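Local coordinates for protein type II restriction enzyme NgoMIV (Neisseria gonorrhoeae, PDB 1FIU) that recognises the double-stranded DNA sequence 5'-GCCGGC-3' as a homotetramer and cleaves it after the first G, using magnesium ions, at residues K95-G98 / L103-A106. Residues are numbered along the deposited sequence; the frame is centred on the assembly and turned at random.
Sequences KQVG and LEIA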
# COMPACT_ATOMS: atom_id res chain seq x y z
N LYS I 95 23.14 10.81 12.40
CA LYS I 95 23.84 11.59 11.41
C LYS I 95 23.04 12.14 10.26
O LYS I 95 22.04 11.56 9.82
CB LYS I 95 25.03 10.82 10.84
CG LYS I 95 24.66 9.75 9.85
CD LYS I 95 25.90 9.18 9.16
CE LYS I 95 25.50 8.13 8.14
NZ LYS I 95 26.68 7.43 7.54
N GLN I 96 23.49 13.31 9.81
CA GLN I 96 22.89 13.97 8.69
C GLN I 96 23.47 13.20 7.52
O GLN I 96 24.69 13.04 7.40
CB GLN I 96 23.31 15.44 8.69
CG GLN I 96 22.87 16.16 7.47
CD GLN I 96 23.27 17.61 7.46
OE1 GLN I 96 24.21 18.03 8.16
NE2 GLN I 96 22.58 18.40 6.65
N VAL I 97 22.60 12.70 6.65
CA VAL I 97 23.07 11.89 5.55
C VAL I 97 23.71 12.61 4.37
O VAL I 97 24.88 12.38 4.06
CB VAL I 97 21.95 10.99 5.01
CG1 VAL I 97 22.50 10.08 3.91
CG2 VAL I 97 21.38 10.15 6.15
N GLY I 98 22.94 13.47 3.70
CA GLY I 98 23.45 14.18 2.54
C GLY I 98 23.13 13.42 1.26
O GLY I 98 23.59 12.29 1.09
N LEU I 103 22.19 4.80 -1.88
CA LEU I 103 22.30 3.47 -1.29
C LEU I 103 22.88 3.49 0.13
O LEU I 103 23.34 2.46 0.62
CB LEU I 103 23.13 2.53 -2.18
CG LEU I 103 22.49 2.02 -3.47
CD1 LEU I 103 23.42 0.99 -4.12
CD2 LEU I 103 21.12 1.40 -3.19
N GLU I 104 22.87 4.65 0.77
CA GLU I 104 23.36 4.75 2.15
C GLU I 104 22.49 3.81 3.00
O GLU I 104 23.01 3.12 3.88
CB GLU I 104 23.23 6.19 2.67
CG GLU I 104 23.36 6.37 4.21
CD GLU I 104 24.76 6.09 4.75
OE1 GLU I 104 25.74 6.15 3.96
OE2 GLU I 104 24.90 5.84 5.97
N ILE I 105 21.18 3.78 2.74
CA ILE I 105 20.33 2.90 3.54
C ILE I 105 20.64 1.43 3.37
O ILE I 105 20.28 0.64 4.24
CB ILE I 105 18.79 3.04 3.28
CG1 ILE I 105 18.48 2.81 1.81
CG2 ILE I 105 18.27 4.36 3.82
CD1 ILE I 105 17.01 2.58 1.57
N ALA I 106 21.30 1.05 2.26
CA ALA I 106 21.65 -0.36 2.07
C ALA I 106 22.80 -0.78 2.97
O ALA I 106 23.18 -1.96 2.99
CB ALA I 106 21.98 -0.66 0.60
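Lys95 and Glu104 reach toward one another from opposite directions and join in a salt bridge, a compact example of how a strand can be tied to the loop that follows it. NZ of Lys95 donates a hydrogen bond to OE2 of Glu104 at 2.9 Å, while OE1 of Glu104 stays 3.9 Å from the same nitrogen. Of the two carboxylate oxygens, the ammonium group therefore engages OE2 alone, which it meets from above the carboxylate plane, 45° out of it. Beyond CG the lysine chain is extended, which carries its end across to the glutamate and brings CE along as well: CE lies 3.2 Å from OE2 of Glu104. The glutamate, by contrast, bends at chi2 (68°), which turns its carboxylate toward the lysine. OE2 is a shared acceptor, taking a hydrogen bond from the hydroxyl of Tyr108 and a salt bridge from Arg107. Two cationic groups, from Lys95 and Arg107, thus converge on one carboxylate, which would be expected to favour its ionised form.

The second component is apolar. Closer to the glutamate backbone, CG1 of Val97 packs against the aliphatic root of Glu104, 3.8 Å from its CG and 4.1 Å from its CB. One buried glutamate thus serves both purposes, its methylenes meeting the valine and its carboxylate the lysine.

The Val97 side chain lies about 6 Å from that of the magnesium ligand Asp140, placing this junction beside the metal site of a PDDEXK-type nuclease core. In the fold, the contact links the end of strand 92-96, an edge strand of the sheet within this chain, and the residue just after it to the loop leading to helix 113-121. Lys95 and Val97 form backbone hydrogen bonds with Ile142 and Asp140, respectively, and the side chains of Lys95, Val97 and Glu104 all touch Ile142 of the adjacent antiparallel strand 141-145.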